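Local atomic coordinates of mannosylglycerate hydrolase MGH1-like glycoside hydrolase domain-containing protein (Thermus thermophilus, PDB entry 2Z07), a protein that probably hydrolyses mannosylglycerate, a solute made under osmotic stress, to mannose and glycerate, and glucosylglycerate to glucose and glycerate. Residues Q31-S36 / G67-I72; G282-W287 / S317-E322. All coordinates share one frame; numbering follows the deposited sequence.

Contact 1: Q31-S36 / G67-I72; sequences QWLWDS and GMLPHI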
loop_
_atom_site.group_PDB
_atom_site.type_symbol
_atom_site.label_atom_id
_atom_site.label_comp_id
_atom_site.label_asym_id
_atom_site.label_seq_id
_atom_site.Cartn_x
_atom_site.Cartn_y
_atom_site.Cartn_z
ATOM N N GLN A 31 13.009 -1.768 8.553
ATOM C CA GLN A 31 12.259 -2.330 7.443
ATOM C C GLN A 31 10.792 -1.924 7.508
ATOM O O GLN A 31 10.187 -1.913 8.583
ATOM C CB GLN A 31 12.382 -3.853 7.443
ATOM C CG GLN A 31 11.483 -4.553 6.439
ATOM C CD GLN A 31 11.801 -6.028 6.306
ATOM O OE1 GLN A 31 12.196 -6.673 7.271
ATOM N NE2 GLN A 31 11.620 -6.571 5.107
ATOM N N TRP A 32 10.232 -1.586 6.349
ATOM C CA TRP A 32 8.835 -1.180 6.248
ATOM C C TRP A 32 7.994 -2.222 5.518
ATOM O O TRP A 32 8.397 -2.745 4.477
ATOM C CB TRP A 32 8.725 0.158 5.521
ATOM C CG TRP A 32 9.199 1.321 6.320
ATOM C CD1 TRP A 32 10.452 1.514 6.839
ATOM C CD2 TRP A 32 8.433 2.476 6.677
ATOM N NE1 TRP A 32 10.510 2.725 7.496
ATOM C CE2 TRP A 32 9.283 3.333 7.412
ATOM C CE3 TRP A 32 7.106 2.869 6.446
ATOM C CZ2 TRP A 32 8.849 4.563 7.920
ATOM C CZ3 TRP A 32 6.674 4.091 6.952
ATOM C CH2 TRP A 32 7.546 4.924 7.681
ATOM N N LEU A 33 6.820 -2.503 6.072
ATOM C CA LEU A 33 5.891 -3.484 5.520
ATOM C C LEU A 33 5.475 -3.195 4.079
ATOM O O LEU A 33 5.726 -3.998 3.180
ATOM C CB LEU A 33 4.640 -3.562 6.407
ATOM C CG LEU A 33 3.387 -4.267 5.873
ATOM C CD1 LEU A 33 3.663 -5.746 5.659
ATOM C CD2 LEU A 33 2.249 -4.082 6.862
ATOM N N TRP A 34 4.840 -2.050 3.861
ATOM C CA TRP A 34 4.370 -1.699 2.526
ATOM C C TRP A 34 5.525 -1.621 1.524
ATOM O O TRP A 34 5.480 -2.245 0.459
ATOM C CB TRP A 34 3.603 -0.370 2.580
ATOM C CG TRP A 34 2.627 -0.173 1.449
ATOM C CD1 TRP A 34 2.049 -1.149 0.685
ATOM C CD2 TRP A 34 2.066 1.072 1.001
ATOM N NE1 TRP A 34 1.161 -0.590 -0.210
ATOM C CE2 TRP A 34 1.151 0.770 -0.036
ATOM C CE3 TRP A 34 2.243 2.410 1.376
ATOM C CZ2 TRP A 34 0.417 1.759 -0.702
ATOM C CZ3 TRP A 34 1.509 3.395 0.712
ATOM C CH2 TRP A 34 0.609 3.061 -0.313
ATOM N N ASP A 35 6.561 -0.867 1.876
ATOM C CA ASP A 35 7.724 -0.694 1.017
ATOM C C ASP A 35 8.409 -2.004 0.629
ATOM O O ASP A 35 8.717 -2.211 -0.550
ATOM C CB ASP A 35 8.746 0.232 1.686
ATOM C CG ASP A 35 8.189 1.613 1.957
ATOM O OD1 ASP A 35 7.267 1.728 2.791
ATOM O OD2 ASP A 35 8.670 2.583 1.327
ATOM N N SER A 36 8.651 -2.875 1.612
ATOM C CA SER A 36 9.317 -4.158 1.360
ATOM C C SER A 36 8.561 -5.056 0.399
ATOM O O SER A 36 9.167 -5.857 -0.308
ATOM C CB SER A 36 9.554 -4.919 2.668
ATOM O OG SER A 36 10.649 -4.372 3.387
ATOM N N GLY A 67 -0.616 -12.150 14.873
ATOM C CA GLY A 67 -0.714 -12.114 13.424
ATOM C C GLY A 67 -0.462 -10.770 12.756
ATOM O O GLY A 67 -0.231 -10.720 11.545
HETATM N N MSE A 68 -0.489 -9.684 13.528
HETATM C CA MSE A 68 -0.281 -8.355 12.960
HETATM C C MSE A 68 1.121 -8.121 12.404
HETATM O O MSE A 68 2.118 -8.558 12.980
HETATM C CB MSE A 68 -0.574 -7.250 13.995
HETATM C CG MSE A 68 -0.489 -5.827 13.394
HETATM SE SE MSE A 68 -0.488 -4.370 14.520
HETATM C CE MSE A 68 1.248 -4.341 14.968
ATOM N N LEU A 69 1.180 -7.444 11.262
ATOM C CA LEU A 69 2.451 -7.075 10.653
ATOM C C LEU A 69 2.549 -5.574 10.882
ATOM O O LEU A 69 1.713 -4.811 10.391
ATOM C CB LEU A 69 2.471 -7.372 9.150
ATOM C CG LEU A 69 2.981 -8.746 8.712
ATOM C CD1 LEU A 69 4.465 -8.875 9.038
ATOM C CD2 LEU A 69 2.175 -9.843 9.405
ATOM N N PRO A 70 3.562 -5.133 11.647
ATOM C CA PRO A 70 3.781 -3.717 11.959
ATOM C C PRO A 70 4.229 -2.958 10.721
ATOM O O PRO A 70 4.890 -3.523 9.851
ATOM C CB PRO A 70 4.858 -3.772 13.035
ATOM C CG PRO A 70 5.700 -4.933 12.576
ATOM C CD PRO A 70 4.653 -5.964 12.193
ATOM N N HIS A 71 3.886 -1.680 10.630
ATOM C CA HIS A 71 4.281 -0.935 9.450
ATOM C C HIS A 71 5.788 -0.708 9.438
ATOM O O HIS A 71 6.363 -0.314 8.418
ATOM C CB HIS A 71 3.493 0.382 9.352
ATOM C CG HIS A 71 4.065 1.521 10.140
ATOM N ND1 HIS A 71 4.190 1.498 11.512
ATOM C CD2 HIS A 71 4.477 2.751 9.745
ATOM C CE1 HIS A 71 4.651 2.664 11.928
ATOM N NE2 HIS A 71 4.833 3.442 10.876
ATOM N N ILE A 72 6.425 -0.997 10.573
ATOM C CA ILE A 72 7.868 -0.845 10.714
ATOM C C ILE A 72 8.475 -1.874 11.661
ATOM O O ILE A 72 7.931 -2.156 12.733
ATOM C CB ILE A 72 8.256 0.541 11.272
ATOM C CG1 ILE A 72 7.777 1.653 10.340
ATOM C CG2 ILE A 72 9.768 0.615 11.445
ATOM C CD1 ILE A 72 8.001 3.045 10.906
HETATM O O HOH W 1 5.114 -0.143 6.022
#
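His71 O takes two donors where helix 33-43 starts: the backbone N of Leu33 donates to it at 3.2 Å, and water 1 donates to it at 2.7 Å. The Leu33 N-H arrives from above the carbonyl plane, 60° out of it, and the same water accepts the N-H of Trp34, bridging the first helical residues to the 67-72 loop. The pairing lies at an edge of a small antiparallel sheet attached to the (alpha/alpha)6-barrel fold expected of glycosyl hydrolase family 63, with Trp32 and Ile72 a non-hydrogen-bonded pair. Trp32 is also the N-cap, and residues 32-35 probably bind substrate, as in a near-identical protein.

On the face that carries Trp32 and Ile72, these two side chains run side by side. Ile72 CG1 sits over the face of the six-membered ring of Trp32, 3.8 Å from its centroid, a CH-pi contact, while CD1 reaches Trp32 CZ2 at 3.5 Å. The His71 ring turns an edge to the Trp32 face, planes at 79°, and its ND1 is hydrogen-bonded to Ser99. With chi1 at 84°, His71 CG lies between its backbone N and carbonyl carbon, which brings CD2 toward Trp32 CZ3.

Leu33 packs against Leu69, crossing it at about a right angle, beside Phe138 of helix 121-146. Both Leu33 methyls, CD1 and CD2, lie 4.0 Å from Leu69 CB.

Contact 2: G282-W287 / S317-E322; sequences GFYFSW and SLLAQE
Leu319 reaches from helix 313-326 to two aromatic rings of strand 283-288, one methyl for each, and its side chain crosses both at about a right angle. Leu319 CD1 meets Phe283 CD1 at 3.8 Å, approaching that ring obliquely. Leu319 CD2 instead lies in the plane of the Tyr284 ring, at its edge, 4.0 Å from Tyr284 CE2. Tyr284 is directed there by a chi1 of -76°, which sets CG anti to its own carbonyl carbon, and its hydroxyl is hydrogen-bonded to Glu274.

One helical turn further on, Glu322 also crosses Phe283 at about a right angle. The aliphatic part does the touching: Glu322 CG comes within 3.7 Å of Phe283 CE1, the chain bends at chi2 (68°), and the carboxylate plane stands 61° from that of the ring. The carboxylate is held by salt bridges to Arg325 and Lys298, and OE2 also accepts a hydrogen bond from Trp326 NE1.

The strand enters this packing through a G1 beta bulge, in which Gly282, with positive phi, and Phe283 both face Asp278 of the neighbouring strand 277-278. Replacing Phe283 by alanine is likely to leave Leu319 CD1 and Glu322 CG against a gap and to take from Phe303 its edge-to-face partner. Between the two backbones, water 2 donates to Gly282 O at 2.8 Å and to Leu318 O at 3.0 Å.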
loop_
_atom_site.group_PDB
_atom_site.type_symbol
_atom_site.label_atom_id
_atom_site.label_comp_id
_atom_site.label_asym_id
_atom_site.label_seq_id
_atom_site.Cartn_x
_atom_site.Cartn_y
_atom_site.Cartn_z
ATOM N N GLY A 282 -19.628 10.266 -8.448
ATOM C CA GLY A 282 -18.996 9.433 -9.454
ATOM C C GLY A 282 -17.581 9.055 -9.051
ATOM O O GLY A 282 -16.660 9.110 -9.871
ATOM N N PHE A 283 -17.406 8.657 -7.789
ATOM C CA PHE A 283 -16.082 8.293 -7.280
ATOM C C PHE A 283 -16.185 7.458 -5.996
ATOM O O PHE A 283 -17.236 7.418 -5.345
ATOM C CB PHE A 283 -15.281 9.573 -6.991
ATOM C CG PHE A 283 -13.790 9.427 -7.175
ATOM C CD1 PHE A 283 -13.248 9.245 -8.443
ATOM C CD2 PHE A 283 -12.931 9.485 -6.082
ATOM C CE1 PHE A 283 -11.872 9.125 -8.627
ATOM C CE2 PHE A 283 -11.550 9.366 -6.251
ATOM C CZ PHE A 283 -11.018 9.184 -7.531
ATOM N N TYR A 284 -15.095 6.781 -5.647
ATOM C CA TYR A 284 -15.031 5.975 -4.424
ATOM C C TYR A 284 -14.441 6.858 -3.314
ATOM O O TYR A 284 -13.395 7.485 -3.509
ATOM C CB TYR A 284 -14.107 4.764 -4.616
ATOM C CG TYR A 284 -14.675 3.611 -5.423
ATOM C CD1 TYR A 284 -15.453 2.621 -4.820
ATOM C CD2 TYR A 284 -14.406 3.496 -6.785
ATOM C CE1 TYR A 284 -15.946 1.536 -5.568
ATOM C CE2 TYR A 284 -14.890 2.434 -7.534
ATOM C CZ TYR A 284 -15.657 1.456 -6.926
ATOM O OH TYR A 284 -16.137 0.415 -7.691
ATOM N N PHE A 285 -15.108 6.906 -2.163
ATOM C CA PHE A 285 -14.636 7.699 -1.032
ATOM C C PHE A 285 -14.357 6.822 0.183
ATOM O O PHE A 285 -14.899 5.722 0.302
ATOM C CB PHE A 285 -15.685 8.737 -0.602
ATOM C CG PHE A 285 -15.901 9.858 -1.587
ATOM C CD1 PHE A 285 -14.823 10.538 -2.139
ATOM C CD2 PHE A 285 -17.191 10.263 -1.924
ATOM C CE1 PHE A 285 -15.025 11.608 -3.014
ATOM C CE2 PHE A 285 -17.404 11.333 -2.798
ATOM C CZ PHE A 285 -16.316 12.005 -3.342
ATOM N N SER A 286 -13.508 7.315 1.083
ATOM C CA SER A 286 -13.233 6.614 2.327
ATOM C C SER A 286 -14.367 7.053 3.247
ATOM O O SER A 286 -14.991 8.091 3.000
ATOM C CB SER A 286 -11.892 7.049 2.922
ATOM O OG SER A 286 -10.809 6.521 2.177
ATOM N N TRP A 287 -14.655 6.273 4.287
ATOM C CA TRP A 287 -15.726 6.628 5.220
ATOM C C TRP A 287 -15.211 6.928 6.631
ATOM O O TRP A 287 -14.302 6.266 7.131
ATOM C CB TRP A 287 -16.776 5.510 5.295
ATOM C CG TRP A 287 -17.644 5.383 4.078
ATOM C CD1 TRP A 287 -17.618 6.168 2.955
ATOM C CD2 TRP A 287 -18.695 4.431 3.873
ATOM N NE1 TRP A 287 -18.586 5.765 2.069
ATOM C CE2 TRP A 287 -19.263 4.701 2.604
ATOM C CE3 TRP A 287 -19.211 3.374 4.635
ATOM C CZ2 TRP A 287 -20.323 3.953 2.083
ATOM C CZ3 TRP A 287 -20.268 2.628 4.113
ATOM C CH2 TRP A 287 -20.810 2.923 2.850
ATOM N N SER A 317 -15.415 2.896 -16.292
ATOM C CA SER A 317 -15.327 3.903 -17.345
ATOM C C SER A 317 -15.571 5.294 -16.771
ATOM O O SER A 317 -15.031 6.276 -17.272
ATOM C CB SER A 317 -16.323 3.614 -18.469
ATOM O OG SER A 317 -17.647 3.834 -18.034
ATOM N N LEU A 318 -16.381 5.388 -15.719
ATOM C CA LEU A 318 -16.623 6.691 -15.116
ATOM C C LEU A 318 -15.332 7.109 -14.428
ATOM O O LEU A 318 -14.997 8.290 -14.359
ATOM C CB LEU A 318 -17.766 6.630 -14.098
ATOM C CG LEU A 318 -19.174 6.431 -14.664
ATOM C CD1 LEU A 318 -20.161 6.212 -13.521
ATOM C CD2 LEU A 318 -19.565 7.651 -15.500
ATOM N N LEU A 319 -14.604 6.119 -13.924
ATOM C CA LEU A 319 -13.334 6.371 -13.254
ATOM C C LEU A 319 -12.302 6.805 -14.300
ATOM O O LEU A 319 -11.483 7.686 -14.055
ATOM C CB LEU A 319 -12.865 5.094 -12.553
ATOM C CG LEU A 319 -12.626 5.123 -11.038
ATOM C CD1 LEU A 319 -13.676 5.965 -10.323
ATOM C CD2 LEU A 319 -12.619 3.685 -10.517
ATOM N N ALA A 320 -12.345 6.170 -15.465
ATOM C CA ALA A 320 -11.413 6.495 -16.539
ATOM C C ALA A 320 -11.644 7.945 -16.952
ATOM O O ALA A 320 -10.698 8.703 -17.135
ATOM C CB ALA A 320 -11.628 5.558 -17.729
ATOM N N GLN A 321 -12.915 8.323 -17.072
ATOM C CA GLN A 321 -13.284 9.682 -17.451
ATOM C C GLN A 321 -12.782 10.687 -16.428
ATOM O O GLN A 321 -12.378 11.795 -16.785
ATOM C CB GLN A 321 -14.804 9.800 -17.588
ATOM C CG GLN A 321 -15.372 8.921 -18.688
ATOM C CD GLN A 321 -16.883 8.987 -18.788
ATOM O OE1 GLN A 321 -17.494 8.220 -19.528
ATOM N NE2 GLN A 321 -17.492 9.903 -18.047
ATOM N N GLU A 322 -12.813 10.302 -15.153
ATOM C CA GLU A 322 -12.345 11.181 -14.085
ATOM C C GLU A 322 -10.826 11.338 -14.181
ATOM O O GLU A 322 -10.302 12.443 -14.054
ATOM C CB GLU A 322 -12.722 10.605 -12.713
ATOM C CG GLU A 322 -12.337 11.474 -11.511
ATOM C CD GLU A 322 -13.130 12.775 -11.431
ATOM O OE1 GLU A 322 -14.184 12.872 -12.087
ATOM O OE2 GLU A 322 -12.707 13.699 -10.699
HETATM O O HOH W 2 -16.513 10.103 -12.450
#

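In the fold
From the N terminus the chain reaches strand 31-32 and helix 33-43, passes helix 48-62, and returns along 67-72 into strand 72-74, where contact 1 closes a largely helical loop of 30 residues. Contact 2 opens later: strand 283-288 is followed by strand 293-294 and helix 305-308 before helix 313-326 folds back on it, closing a loop of 29 residues. The two loops follow in series, neither nested nor crossed. The centres of contacts 1 and 2 lie 29 Å apart on opposite sides of the chain's centre. Contact 1 ties the turn that holds probable substrate-binding residues to the loop leading into strand 72-74, whereas contact 2, away from these, fastens a helix to the four-stranded sheet.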